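PDB 4HFL: putative cytoplasmic protein from Enterobacter cloacae, which is the type VI secretion effector Tae4, an amidase that probably cuts peptidoglycan peptide bonds in rival bacteria and is inhibited by its immunity protein Tai4. Local coordinates for residues 26-31 with 150-155; 119-124 with 170-175; 90-95 with 99-104. All coordinates share one frame; numbering follows the deposited sequence.

Interaction 1: 26-31 with 150-155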
ATOM      1  N   ASN A  26      -6.262 -10.788   4.327  1.00 23.15           N
ATOM      2  CA  ASN A  26      -6.437 -11.027   5.764  1.00 29.04           C
ATOM      3  C   ASN A  26      -5.596 -10.104   6.647  1.00 25.47           C
ATOM      4  O   ASN A  26      -6.108  -9.492   7.614  1.00 26.88           O
ATOM      5  CB  ASN A  26      -6.138 -12.497   6.100  1.00 30.00           C
ATOM      6  CG  ASN A  26      -7.168 -13.455   5.522  1.00 32.54           C
ATOM      7  OD1 ASN A  26      -8.254 -13.042   5.106  1.00 26.35           O
ATOM      8  ND2 ASN A  26      -6.839 -14.750   5.514  1.00 35.77           N
ATOM      9  N   ARG A  27      -4.304  -9.988   6.324  1.00 22.54           N
ATOM     10  CA  ARG A  27      -3.464  -9.041   7.075  1.00 23.43           C
ATOM     11  C   ARG A  27      -3.973  -7.584   6.926  1.00 20.40           C
ATOM     12  O   ARG A  27      -4.063  -6.798   7.914  1.00 29.03           O
ATOM     13  CB  ARG A  27      -1.982  -9.164   6.666  1.00 23.41           C
ATOM     14  CG  ARG A  27      -1.383 -10.585   6.751  1.00 25.65           C
ATOM     15  CD  ARG A  27      -1.127 -11.081   8.209  1.00 23.11           C
ATOM     16  NE  ARG A  27      -2.368 -11.479   8.874  1.00 28.56           N
ATOM     17  CZ  ARG A  27      -3.028 -12.601   8.614  1.00 30.35           C
ATOM     18  NH1 ARG A  27      -2.566 -13.452   7.701  1.00 33.82           N
ATOM     19  NH2 ARG A  27      -4.161 -12.870   9.262  1.00 28.99           N
ATOM     20  N   PHE A  28      -4.330  -7.226   5.693  1.00 24.62           N
ATOM     21  CA  PHE A  28      -4.855  -5.880   5.457  1.00 25.62           C
ATOM     22  C   PHE A  28      -6.093  -5.636   6.317  1.00 26.07           C
ATOM     23  O   PHE A  28      -6.220  -4.585   6.959  1.00 23.17           O
ATOM     24  CB  PHE A  28      -5.179  -5.629   3.985  1.00 19.20           C
ATOM     25  CG  PHE A  28      -5.367  -4.156   3.650  1.00 28.10           C
ATOM     26  CD1 PHE A  28      -4.397  -3.459   2.948  1.00 28.38           C
ATOM     27  CD2 PHE A  28      -6.515  -3.472   4.052  1.00 28.17           C
ATOM     28  CE1 PHE A  28      -4.564  -2.100   2.637  1.00 27.23           C
ATOM     29  CE2 PHE A  28      -6.691  -2.119   3.746  1.00 25.45           C
ATOM     30  CZ  PHE A  28      -5.720  -1.441   3.037  1.00 25.61           C
ATOM     31  N   LYS A  29      -7.007  -6.602   6.323  1.00 27.28           N
ATOM     32  CA  LYS A  29      -8.187  -6.504   7.168  1.00 33.49           C
ATOM     33  C   LYS A  29      -7.747  -6.209   8.583  1.00 34.62           C
ATOM     34  O   LYS A  29      -8.317  -5.323   9.230  1.00 36.64           O
ATOM     35  CB  LYS A  29      -9.027  -7.792   7.127  1.00 44.99           C
ATOM     36  CG  LYS A  29     -10.057  -7.830   5.991  1.00 54.32           C
ATOM     37  CD  LYS A  29     -11.182  -8.833   6.279  1.00 59.22           C
ATOM     38  CE  LYS A  29     -12.448  -8.490   5.492  1.00 61.38           C
ATOM     39  NZ  LYS A  29     -13.555  -9.469   5.724  1.00 60.42           N
ATOM     40  N   GLU A  30      -6.713  -6.917   9.052  1.00 36.32           N
ATOM     41  CA  GLU A  30      -6.196  -6.633  10.399  1.00 36.87           C
ATOM     42  C   GLU A  30      -5.790  -5.170  10.594  1.00 39.81           C
ATOM     43  O   GLU A  30      -5.971  -4.621  11.688  1.00 37.64           O
ATOM     44  CB  GLU A  30      -5.028  -7.553  10.763  1.00 39.04           C
ATOM     45  CG  GLU A  30      -5.426  -9.006  11.018  1.00 35.47           C
ATOM     46  CD  GLU A  30      -4.236  -9.945  10.971  1.00 37.21           C
ATOM     47  OE1 GLU A  30      -3.105  -9.479  10.714  1.00 37.91           O
ATOM     48  OE2 GLU A  30      -4.428 -11.154  11.191  1.00 43.21           O
ATOM     49  N   VAL A  31      -5.240  -4.525   9.566  1.00 36.85           N
ATOM     50  CA  VAL A  31      -4.960  -3.074   9.763  1.00 34.77           C
ATOM     51  C   VAL A  31      -5.875  -2.030   9.071  1.00 27.58           C
ATOM     52  O   VAL A  31      -5.472  -0.875   8.891  1.00 28.30           O
ATOM     53  CB  VAL A  31      -3.476  -2.709   9.488  1.00 31.44           C
ATOM     54  CG1 VAL A  31      -2.586  -3.291  10.553  1.00 24.24           C
ATOM     55  CG2 VAL A  31      -3.053  -3.206   8.110  1.00 35.97           C
ATOM     56  N   CYS A 150     -12.150  -2.357  -3.271  1.00 23.20           N
ATOM     57  CA  CYS A 150     -10.825  -2.247  -2.667  1.00 24.94           C
ATOM     58  C   CYS A 150     -10.909  -2.549  -1.183  1.00 25.72           C
ATOM     59  O   CYS A 150     -11.983  -2.431  -0.594  1.00 25.43           O
ATOM     60  CB  CYS A 150     -10.242  -0.857  -2.880  1.00 22.73           C
ATOM     61  SG  CYS A 150      -9.808  -0.539  -4.598  1.00 22.77           S
ATOM     62  N   SER A 151      -9.790  -2.955  -0.579  1.00 24.93           N
ATOM     63  CA  SER A 151      -9.779  -3.310   0.842  1.00 26.36           C
ATOM     64  C   SER A 151      -9.981  -2.093   1.734  1.00 29.75           C
ATOM     65  O   SER A 151     -10.349  -2.227   2.903  1.00 30.84           O
ATOM     66  CB  SER A 151      -8.495  -4.051   1.223  1.00 21.54           C
ATOM     67  OG  SER A 151      -7.348  -3.425   0.683  1.00 22.52           O
ATOM     68  N   ASP A 152      -9.733  -0.902   1.198  1.00 25.90           N
ATOM     69  CA  ASP A 152     -10.125   0.307   1.921  1.00 30.30           C
ATOM     70  C   ASP A 152     -10.898   1.290   1.038  1.00 35.45           C
ATOM     71  O   ASP A 152     -12.119   1.402   1.162  1.00 41.39           O
ATOM     72  CB  ASP A 152      -8.956   0.959   2.691  1.00 22.37           C
ATOM     73  CG  ASP A 152      -7.782   1.370   1.798  1.00 26.19           C
ATOM     74  OD1 ASP A 152      -7.823   1.225   0.551  1.00 23.92           O
ATOM     75  OD2 ASP A 152      -6.801   1.882   2.366  1.00 21.82           O
ATOM     76  N   ASP A 153     -10.201   1.995   0.156  1.00 33.35           N
ATOM     77  CA  ASP A 153     -10.878   2.860  -0.804  1.00 33.00           C
ATOM     78  C   ASP A 153     -10.200   2.761  -2.165  1.00 29.14           C
ATOM     79  O   ASP A 153      -8.968   2.753  -2.252  1.00 32.24           O
ATOM     80  CB  ASP A 153     -10.887   4.318  -0.327  1.00 37.32           C
ATOM     81  CG  ASP A 153     -11.734   4.528   0.922  1.00 48.11           C
ATOM     82  OD1 ASP A 153     -11.156   4.586   2.027  1.00 55.40           O
ATOM     83  OD2 ASP A 153     -12.974   4.645   0.804  1.00 45.86           O
ATOM     84  N   CYS A 154     -11.004   2.674  -3.223  1.00 23.69           N
ATOM     85  CA  CYS A 154     -10.475   2.757  -4.587  1.00 26.19           C
ATOM     86  C   CYS A 154     -10.401   4.204  -5.038  1.00 31.29           C
ATOM     87  O   CYS A 154     -11.152   5.055  -4.547  1.00 27.07           O
ATOM     88  CB  CYS A 154     -11.364   1.991  -5.563  1.00 22.04           C
ATOM     89  SG  CYS A 154     -11.592   0.281  -5.110  1.00 29.51           S
ATOM     90  N   HIS A 155      -9.498   4.476  -5.977  1.00 33.06           N
ATOM     91  CA  HIS A 155      -9.354   5.813  -6.537  1.00 33.53           C
ATOM     92  C   HIS A 155      -9.413   5.754  -8.050  1.00 31.68           C
ATOM     93  O   HIS A 155      -8.438   6.065  -8.749  1.00 30.89           O
ATOM     94  CB  HIS A 155      -8.064   6.464  -6.027  1.00 31.69           C
ATOM     95  CG  HIS A 155      -8.021   6.577  -4.536  1.00 29.16           C
ATOM     96  ND1 HIS A 155      -8.533   7.660  -3.854  1.00 34.12           N
ATOM     97  CD2 HIS A 155      -7.576   5.716  -3.588  1.00 31.20           C
ATOM     98  CE1 HIS A 155      -8.388   7.473  -2.553  1.00 36.41           C
ATOM     99  NE2 HIS A 155      -7.807   6.301  -2.366  1.00 35.18           N
TER
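With CG turned opposite its backbone N (chi1 -165°), Phe-28 projects its ring out from helix 21-30 toward Ser-151, whose own OG lies between the backbone N and the carbonyl carbon (chi1 45°) and so swings over that ring. Ser-151 OG sits above the ring centre, 3.3 Å from its plane, and comes within 3.4 Å of Phe-28 CE2. Ser-151 CB also takes part, 3.9 Å from the centroid of the Phe-28 ring, a CH-pi contact over the face. The serine oxygen is not left to the ring alone, since Thr-143 OG1 and Leu-144 N, both on strand 138-145, bond it and fix its position.

Asp-152 comes from another direction. Its OD2 lies at the ring edge, in plane, 3.6 Å from Phe-28 CZ, and the carboxylate stands almost perpendicular to the ring at 88°. That oxygen also forms a salt bridge to Arg-62, while OD1 is bonded by Thr-143 and by NE2 of His-141. The phenylalanine therefore illustrates how an apolar ring can cover a polar network, with Met-63 and Val-66 of helix 59-69 also packing on it. A histidine bonded to an aspartate, between the helices and the antiparallel sheet, is consistent with the active-site layout of papain-like hydrolases of clan CA.

Interaction 2: 119-124 with 170-175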
ATOM      1  N   ALA A 119     -13.511  -1.035 -14.918  1.00 22.12           N
ATOM      2  CA  ALA A 119     -13.655  -1.934 -16.067  1.00 24.63           C
ATOM      3  C   ALA A 119     -12.318  -2.545 -16.522  1.00 28.51           C
ATOM      4  O   ALA A 119     -12.264  -3.695 -16.963  1.00 26.15           O
ATOM      5  CB  ALA A 119     -14.306  -1.199 -17.213  1.00 28.80           C
ATOM      6  N   GLN A 120     -11.238  -1.782 -16.400  1.00 25.88           N
ATOM      7  CA  GLN A 120      -9.918  -2.272 -16.791  1.00 30.16           C
ATOM      8  C   GLN A 120      -9.387  -3.366 -15.851  1.00 33.65           C
ATOM      9  O   GLN A 120      -8.396  -4.027 -16.163  1.00 32.27           O
ATOM     10  CB  GLN A 120      -8.942  -1.094 -16.870  1.00 40.36           C
ATOM     11  CG  GLN A 120      -9.517   0.119 -17.615  1.00 45.01           C
ATOM     12  CD  GLN A 120      -8.525   1.250 -17.752  1.00 50.25           C
ATOM     13  OE1 GLN A 120      -8.680   2.313 -17.145  1.00 46.68           O
ATOM     14  NE2 GLN A 120      -7.501   1.033 -18.563  1.00 60.88           N
ATOM     15  N   PHE A 121     -10.052  -3.566 -14.711  1.00 22.96           N
ATOM     16  CA  PHE A 121      -9.602  -4.565 -13.729  1.00 26.05           C
ATOM     17  C   PHE A 121     -10.676  -5.593 -13.385  1.00 24.32           C
ATOM     18  O   PHE A 121     -10.611  -6.241 -12.346  1.00 25.39           O
ATOM     19  CB  PHE A 121      -9.077  -3.865 -12.469  1.00 21.38           C
ATOM     20  CG  PHE A 121      -7.999  -2.852 -12.759  1.00 25.10           C
ATOM     21  CD1 PHE A 121      -6.656  -3.226 -12.798  1.00 20.18           C
ATOM     22  CD2 PHE A 121      -8.328  -1.534 -13.036  1.00 24.77           C
ATOM     23  CE1 PHE A 121      -5.674  -2.288 -13.083  1.00 20.17           C
ATOM     24  CE2 PHE A 121      -7.348  -0.592 -13.315  1.00 18.16           C
ATOM     25  CZ  PHE A 121      -6.019  -0.972 -13.343  1.00 24.90           C
ATOM     26  N   ALA A 122     -11.659  -5.738 -14.268  1.00 27.72           N
ATOM     27  CA  ALA A 122     -12.729  -6.709 -14.072  1.00 33.63           C
ATOM     28  C   ALA A 122     -12.133  -8.099 -14.092  1.00 33.64           C
ATOM     29  O   ALA A 122     -11.240  -8.378 -14.892  1.00 33.60           O
ATOM     30  CB  ALA A 122     -13.778  -6.573 -15.160  1.00 35.78           C
ATOM     31  N   GLY A 123     -12.613  -8.962 -13.199  1.00 32.71           N
ATOM     32  CA  GLY A 123     -12.133 -10.332 -13.127  1.00 33.88           C
ATOM     33  C   GLY A 123     -10.684 -10.480 -12.698  1.00 32.74           C
ATOM     34  O   GLY A 123     -10.073 -11.530 -12.951  1.00 30.96           O
ATOM     35  N   LYS A 124     -10.131  -9.442 -12.066  1.00 26.46           N
ATOM     36  CA  LYS A 124      -8.762  -9.499 -11.545  1.00 27.09           C
ATOM     37  C   LYS A 124      -8.792  -9.343 -10.023  1.00 21.45           C
ATOM     38  O   LYS A 124      -9.747  -8.800  -9.470  1.00 23.54           O
ATOM     39  CB  LYS A 124      -7.903  -8.386 -12.158  1.00 28.69           C
ATOM     40  CG  LYS A 124      -7.999  -8.245 -13.685  1.00 40.12           C
ATOM     41  CD  LYS A 124      -7.212  -9.328 -14.402  1.00 47.45           C
ATOM     42  CE  LYS A 124      -7.367  -9.230 -15.925  1.00 51.39           C
ATOM     43  NZ  LYS A 124      -7.016  -7.899 -16.463  1.00 50.53           N
ATOM     44  N   ALA A 170      -3.349   3.813 -12.822  1.00 16.67           N
ATOM     45  CA  ALA A 170      -3.485   2.698 -11.878  1.00 15.52           C
ATOM     46  C   ALA A 170      -2.511   1.648 -12.344  1.00 21.09           C
ATOM     47  O   ALA A 170      -2.388   1.402 -13.552  1.00 18.78           O
ATOM     48  CB  ALA A 170      -4.878   2.144 -11.866  1.00 16.72           C
ATOM     49  N   THR A 171      -1.826   1.041 -11.379  1.00 18.76           N
ATOM     50  CA  THR A 171      -0.790   0.050 -11.621  1.00 17.63           C
ATOM     51  C   THR A 171      -1.108  -1.124 -10.691  1.00 19.45           C
ATOM     52  O   THR A 171      -1.401  -0.930  -9.505  1.00 16.38           O
ATOM     53  CB  THR A 171       0.604   0.656 -11.310  1.00 20.28           C
ATOM     54  OG1 THR A 171       0.884   1.709 -12.241  1.00 19.93           O
ATOM     55  CG2 THR A 171       1.704  -0.384 -11.432  1.00 19.95           C
ATOM     56  N   PHE A 172      -1.051  -2.333 -11.239  1.00 21.27           N
ATOM     57  CA  PHE A 172      -1.685  -3.488 -10.643  1.00 19.73           C
ATOM     58  C   PHE A 172      -0.895  -4.777 -10.861  1.00 18.85           C
ATOM     59  O   PHE A 172      -0.433  -5.048 -11.993  1.00 17.35           O
ATOM     60  CB  PHE A 172      -3.079  -3.659 -11.254  1.00 18.67           C
ATOM     61  CG  PHE A 172      -3.723  -4.986 -10.931  1.00 19.17           C
ATOM     62  CD1 PHE A 172      -4.448  -5.140  -9.763  1.00 17.31           C
ATOM     63  CD2 PHE A 172      -3.610  -6.068 -11.797  1.00 19.58           C
ATOM     64  CE1 PHE A 172      -5.040  -6.359  -9.450  1.00 21.51           C
ATOM     65  CE2 PHE A 172      -4.201  -7.295 -11.494  1.00 18.06           C
ATOM     66  CZ  PHE A 172      -4.918  -7.437 -10.317  1.00 18.11           C
ATOM     67  N   TRP A 173      -0.786  -5.565  -9.782  1.00 19.00           N
ATOM     68  CA  TRP A 173      -0.219  -6.930  -9.811  1.00 19.86           C
ATOM     69  C   TRP A 173      -1.259  -7.941  -9.362  1.00 19.78           C
ATOM     70  O   TRP A 173      -1.861  -7.792  -8.289  1.00 15.20           O
ATOM     71  CB  TRP A 173       0.973  -7.064  -8.848  1.00 16.66           C
ATOM     72  CG  TRP A 173       2.199  -6.238  -9.188  1.00 13.41           C
ATOM     73  CD1 TRP A 173       3.330  -6.682  -9.798  1.00 15.86           C
ATOM     74  CD2 TRP A 173       2.419  -4.851  -8.891  1.00 17.30           C
ATOM     75  NE1 TRP A 173       4.233  -5.652  -9.932  1.00 17.21           N
ATOM     76  CE2 TRP A 173       3.702  -4.521  -9.376  1.00 19.15           C
ATOM     77  CE3 TRP A 173       1.653  -3.852  -8.270  1.00 18.54           C
ATOM     78  CZ2 TRP A 173       4.237  -3.233  -9.267  1.00 21.53           C
ATOM     79  CZ3 TRP A 173       2.185  -2.580  -8.161  1.00 23.83           C
ATOM     80  CH2 TRP A 173       3.465  -2.278  -8.664  1.00 23.23           C
ATOM     81  N   SER A 174      -1.451  -8.992 -10.155  1.00 17.57           N
ATOM     82  CA  SER A 174      -2.346 -10.082  -9.766  1.00 14.79           C
ATOM     83  C   SER A 174      -1.766 -10.867  -8.594  1.00 16.99           C
ATOM     84  O   SER A 174      -0.558 -11.143  -8.547  1.00 16.07           O
ATOM     85  CB  SER A 174      -2.567 -11.049 -10.949  1.00 24.00           C
ATOM     86  OG  SER A 174      -3.464 -10.499 -11.889  1.00 28.64           O
ATOM     87  N   LEU A 175      -2.630 -11.239  -7.656  1.00 16.04           N
ATOM     88  CA  LEU A 175      -2.240 -12.176  -6.610  1.00 16.93           C
ATOM     89  C   LEU A 175      -3.137 -13.398  -6.690  1.00 17.51           C
ATOM     90  O   LEU A 175      -4.350 -13.265  -6.933  1.00 21.28           O
ATOM     91  CB  LEU A 175      -2.323 -11.522  -5.222  1.00 19.41           C
ATOM     92  CG  LEU A 175      -1.454 -10.283  -4.930  1.00 15.71           C
ATOM     93  CD1 LEU A 175      -1.645  -9.846  -3.485  1.00 13.86           C
ATOM     94  CD2 LEU A 175       0.034 -10.518  -5.206  1.00 13.22           C
TER
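The carbonyl oxygen of Phe-121 is gripped twice, by Lys-124 N at 3.2 Å from Phe-121 O and by the indole NE1 of Trp-145, and between them these bonds hold in place the residue whose ring meets strand 166-174. The first of them closes a type II beta turn from Phe-121 to Lys-124, with Gly-123 at its third position adopting the positive phi expected there. Across the contact itself no hydrogen bond forms; the joining is apolar.

The Phe-121 ring reaches the strand because its CG stands beside the backbone N, opposite the carbonyl carbon (chi1 -55°). It slides past the Phe-172 side chain in the opposite direction, and the two rings make an offset edge-to-face pair in which Phe-121 supplies the edge. Their centroids are 5.6 Å apart and their planes meet at 62°. Phe-121 CE1 comes within 3.5 Å of Phe-172 CB, and at the next ring position Phe-121 CZ touches Ala-170 CB at 3.6 Å.

Here the alternation of a beta strand is put to use. Ala-170 and Phe-172 direct their side chains toward the turn, whereas Trp-173 goes to the other face of the antiparallel sheet and packs on helix 95-106. The turn thus covers the face remote from that helix, where Ile-111 and Val-113 of the neighbouring strand, Ile-128 and Phe-156 also pack on Phe-121.

Lys-124 adds the aliphatic base of its side chain. Lys-124 CB lies 3.6 Å from Phe-172 CZ, and beyond it a bend at chi2 (-76°) carries the rest of the chain away from the strand, so that the methylene makes the contact and the ammonium end does not.

Interaction 3: 90-95 with 99-104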
ATOM      1  N   ARG A  90      10.355  -3.538  10.019  1.00 35.58           N
ATOM      2  CA  ARG A  90      10.448  -2.205   9.427  1.00 41.06           C
ATOM      3  C   ARG A  90       9.175  -1.763   8.697  1.00 38.77           C
ATOM      4  O   ARG A  90       8.529  -2.550   7.987  1.00 29.18           O
ATOM      5  CB  ARG A  90      11.660  -2.115   8.492  1.00 45.26           C
ATOM      6  CG  ARG A  90      13.005  -2.242   9.206  1.00 54.58           C
ATOM      7  CD  ARG A  90      14.116  -2.589   8.228  1.00 61.41           C
ATOM      8  NE  ARG A  90      15.431  -2.609   8.866  1.00 73.54           N
ATOM      9  CZ  ARG A  90      15.980  -3.686   9.427  1.00 78.25           C
ATOM     10  NH1 ARG A  90      15.322  -4.841   9.437  1.00 79.25           N
ATOM     11  NH2 ARG A  90      17.185  -3.609   9.984  1.00 77.17           N
ATOM     12  N   TYR A  91       8.827  -0.491   8.878  1.00 33.90           N
ATOM     13  CA  TYR A  91       7.620   0.080   8.304  1.00 32.88           C
ATOM     14  C   TYR A  91       7.937   1.366   7.549  1.00 35.39           C
ATOM     15  O   TYR A  91       8.555   2.286   8.111  1.00 30.26           O
ATOM     16  CB  TYR A  91       6.595   0.334   9.418  1.00 34.46           C
ATOM     17  CG  TYR A  91       6.053  -0.958   9.992  1.00 35.59           C
ATOM     18  CD1 TYR A  91       4.929  -1.562   9.451  1.00 35.23           C
ATOM     19  CD2 TYR A  91       6.684  -1.590  11.058  1.00 33.71           C
ATOM     20  CE1 TYR A  91       4.435  -2.764   9.972  1.00 35.26           C
ATOM     21  CE2 TYR A  91       6.197  -2.778  11.578  1.00 35.55           C
ATOM     22  CZ  TYR A  91       5.077  -3.359  11.028  1.00 31.68           C
ATOM     23  OH  TYR A  91       4.592  -4.541  11.551  1.00 32.73           O
ATOM     24  N   MET A  92       7.549   1.410   6.272  1.00 35.82           N
ATOM     25  CA  MET A  92       7.665   2.635   5.477  1.00 30.31           C
ATOM     26  C   MET A  92       6.503   3.544   5.843  1.00 34.01           C
ATOM     27  O   MET A  92       5.434   3.056   6.212  1.00 31.46           O
ATOM     28  CB  MET A  92       7.634   2.344   3.968  1.00 24.76           C
ATOM     29  CG  MET A  92       8.677   1.349   3.459  1.00 24.61           C
ATOM     30  SD  MET A  92       8.704   1.216   1.640  1.00 30.19           S
ATOM     31  CE  MET A  92       9.809  -0.203   1.503  1.00 28.34           C
ATOM     32  N   PHE A  93       6.714   4.860   5.749  1.00 32.75           N
ATOM     33  CA  PHE A  93       5.688   5.820   6.134  1.00 32.01           C
ATOM     34  C   PHE A  93       5.464   6.883   5.037  1.00 34.39           C
ATOM     35  O   PHE A  93       4.638   7.786   5.206  1.00 31.49           O
ATOM     36  CB  PHE A  93       6.034   6.469   7.481  1.00 33.09           C
ATOM     37  CG  PHE A  93       7.374   7.150   7.497  1.00 37.63           C
ATOM     38  CD1 PHE A  93       7.488   8.490   7.135  1.00 41.46           C
ATOM     39  CD2 PHE A  93       8.517   6.456   7.868  1.00 36.02           C
ATOM     40  CE1 PHE A  93       8.717   9.130   7.146  1.00 42.39           C
ATOM     41  CE2 PHE A  93       9.749   7.087   7.889  1.00 42.72           C
ATOM     42  CZ  PHE A  93       9.849   8.431   7.518  1.00 40.20           C
ATOM     43  N   ARG A  94       6.186   6.743   3.918  1.00 34.52           N
ATOM     44  CA  ARG A  94       5.972   7.561   2.716  1.00 33.76           C
ATOM     45  C   ARG A  94       5.416   6.718   1.566  1.00 29.56           C
ATOM     46  O   ARG A  94       5.988   5.679   1.193  1.00 20.99           O
ATOM     47  CB  ARG A  94       7.273   8.234   2.274  1.00 36.03           C
ATOM     48  CG  ARG A  94       7.711   9.366   3.184  1.00 43.82           C
ATOM     49  CD  ARG A  94       9.156   9.752   2.925  1.00 52.14           C
ATOM     50  NE  ARG A  94       9.763  10.383   4.099  1.00 59.90           N
ATOM     51  CZ  ARG A  94      11.026  10.797   4.163  1.00 60.34           C
ATOM     52  NH1 ARG A  94      11.824  10.656   3.115  1.00 58.26           N
ATOM     53  NH2 ARG A  94      11.491  11.354   5.275  1.00 62.39           N
ATOM     54  N   VAL A  95       4.305   7.159   0.988  1.00 30.21           N
ATOM     55  CA  VAL A  95       3.650   6.340  -0.028  1.00 27.96           C
ATOM     56  C   VAL A  95       4.492   6.184  -1.304  1.00 28.73           C
ATOM     57  O   VAL A  95       4.442   5.143  -1.969  1.00 25.36           O
ATOM     58  CB  VAL A  95       2.204   6.820  -0.315  1.00 37.35           C
ATOM     59  CG1 VAL A  95       2.199   8.084  -1.175  1.00 35.51           C
ATOM     60  CG2 VAL A  95       1.403   5.713  -0.972  1.00 31.32           C
ATOM     61  N   ILE A  99       5.393   2.688  -3.216  1.00 28.75           N
ATOM     62  CA  ILE A  99       5.143   2.646  -4.652  1.00 25.66           C
ATOM     63  C   ILE A  99       6.404   2.242  -5.418  1.00 23.40           C
ATOM     64  O   ILE A  99       6.343   1.395  -6.310  1.00 20.02           O
ATOM     65  CB  ILE A  99       4.565   4.001  -5.156  1.00 27.29           C
ATOM     66  CG1 ILE A  99       3.108   4.163  -4.680  1.00 24.29           C
ATOM     67  CG2 ILE A  99       4.629   4.087  -6.653  1.00 31.55           C
ATOM     68  CD1 ILE A  99       2.444   5.506  -5.063  1.00 25.61           C
ATOM     69  N   ALA A 100       7.547   2.830  -5.066  1.00 25.86           N
ATOM     70  CA  ALA A 100       8.825   2.445  -5.685  1.00 19.19           C
ATOM     71  C   ALA A 100       9.257   1.026  -5.302  1.00 25.06           C
ATOM     72  O   ALA A 100       9.820   0.291  -6.110  1.00 26.53           O
ATOM     73  CB  ALA A 100       9.904   3.449  -5.321  1.00 23.49           C
ATOM     74  N   PHE A 101       8.971   0.637  -4.063  1.00 22.55           N
ATOM     75  CA  PHE A 101       9.401  -0.645  -3.541  1.00 24.13           C
ATOM     76  C   PHE A 101       8.725  -1.818  -4.233  1.00 24.07           C
ATOM     77  O   PHE A 101       9.373  -2.822  -4.528  1.00 22.32           O
ATOM     78  CB  PHE A 101       9.119  -0.711  -2.046  1.00 29.41           C
ATOM     79  CG  PHE A 101       9.505  -2.018  -1.410  1.00 30.55           C
ATOM     80  CD1 PHE A 101      10.791  -2.524  -1.553  1.00 25.14           C
ATOM     81  CD2 PHE A 101       8.587  -2.728  -0.648  1.00 30.50           C
ATOM     82  CE1 PHE A 101      11.154  -3.733  -0.953  1.00 21.48           C
ATOM     83  CE2 PHE A 101       8.942  -3.938  -0.037  1.00 28.52           C
ATOM     84  CZ  PHE A 101      10.222  -4.438  -0.191  1.00 25.29           C
ATOM     85  N   LEU A 102       7.423  -1.700  -4.474  1.00 19.72           N
ATOM     86  CA  LEU A 102       6.659  -2.840  -4.987  1.00 16.48           C
ATOM     87  C   LEU A 102       7.222  -3.551  -6.245  1.00 17.14           C
ATOM     88  O   LEU A 102       7.334  -4.782  -6.253  1.00 20.19           O
ATOM     89  CB  LEU A 102       5.181  -2.457  -5.148  1.00 13.38           C
ATOM     90  CG  LEU A 102       4.508  -2.386  -3.776  1.00 21.00           C
ATOM     91  CD1 LEU A 102       3.171  -1.662  -3.839  1.00 18.04           C
ATOM     92  CD2 LEU A 102       4.330  -3.809  -3.232  1.00 24.23           C
ATOM     93  N   PRO A 103       7.574  -2.800  -7.308  1.00 26.31           N
ATOM     94  CA  PRO A 103       8.086  -3.548  -8.466  1.00 27.88           C
ATOM     95  C   PRO A 103       9.433  -4.253  -8.206  1.00 27.47           C
ATOM     96  O   PRO A 103       9.739  -5.256  -8.856  1.00 24.17           O
ATOM     97  CB  PRO A 103       8.233  -2.469  -9.549  1.00 27.04           C
ATOM     98  CG  PRO A 103       8.318  -1.175  -8.806  1.00 29.93           C
ATOM     99  CD  PRO A 103       7.432  -1.362  -7.600  1.00 26.33           C
ATOM    100  N   THR A 104      10.215  -3.762  -7.250  1.00 25.49           N
ATOM    101  CA  THR A 104      11.522  -4.370  -6.987  1.00 28.79           C
ATOM    102  C   THR A 104      11.389  -5.745  -6.365  1.00 29.44           C
ATOM    103  O   THR A 104      12.344  -6.517  -6.373  1.00 30.23           O
ATOM    104  CB  THR A 104      12.390  -3.500  -6.063  1.00 29.10           C
ATOM    105  OG1 THR A 104      11.893  -3.583  -4.722  1.00 26.78           O
ATOM    106  CG2 THR A 104      12.367  -2.040  -6.530  1.00 26.71           C
TER
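Met-92, in the hairpin strand 90-92, faces helix 95-106. From CB its chain steps to CG, which stands beside the backbone N (chi1 -56°), and then runs extended through SD to CE, so that the whole length of the side chain is spent on crossing to Phe-101. The sulfur reaches the root of its partner first, with Met-92 SD 4.2 Å from Phe-101 CB. Met-92 SD lies oblique to the Phe-101 ring, 5.2 Å from its centroid, a Met-aromatic contact. The terminal methyl does the closer touching: Met-92 CE lies over one face of the ring, offset toward the rim, 3.4 Å from Phe-101 CG. This is also a CH-pi contact, with the methyl 28° off the ring normal. The two side chains cross at about a right angle.

The motif is a strand leading through a short bend into a helix, with Arg-94 at the N-cap and Val-95 opening the first turn. Ile-99 N donates to Val-95 O at 2.9 Å, a nearly straight bond (165°) of the alpha-helical i to i+4 pattern. Along the same turn, Ile-99 CG1 packs close to Val-95 O at 3.2 Å, and farther out Val-95 CG2 meets Ile-99 CD1 at 4.2 Å; both side chains also rest on Val-142 of the four-stranded sheet.

Tyr-80 also meets the Phe-101 ring, edge-to-face. The helix kinks at Pro-103, which has no N-H to give to Ile-99 O one turn back. Phe-101 O, by contrast, is met by Thr-104: Thr-104 OG1 donates to Phe-101 O at 2.6 Å, in the carbonyl plane and on a lone pair, while the backbone N of Thr-104 adds a weak bond to the same oxygen.

In the fold
Interaction 1 joins the first helix, 21-30, to the loop between strands 138-145 and 166-174, and so spans most of the chain; interaction 3 falls within that span and closes locally, before interaction 2 begins. The segments of interactions 1 and 2 alternate along the sequence, their centres about 15 Å apart. Interactions 1 and 3 lie on opposite sides of the chain's centre, their centres about 16 Å apart. Interactions 2 and 3 have centres about 20 Å apart, yet they touch: Trp-173 packs on Leu-102 and Pro-103. Strand 166-174 thus meets helix 95-106 on one sheet face and the turn of interaction 2 on the other, consistent with the helix-plus-sheet build of clan CA peptidases.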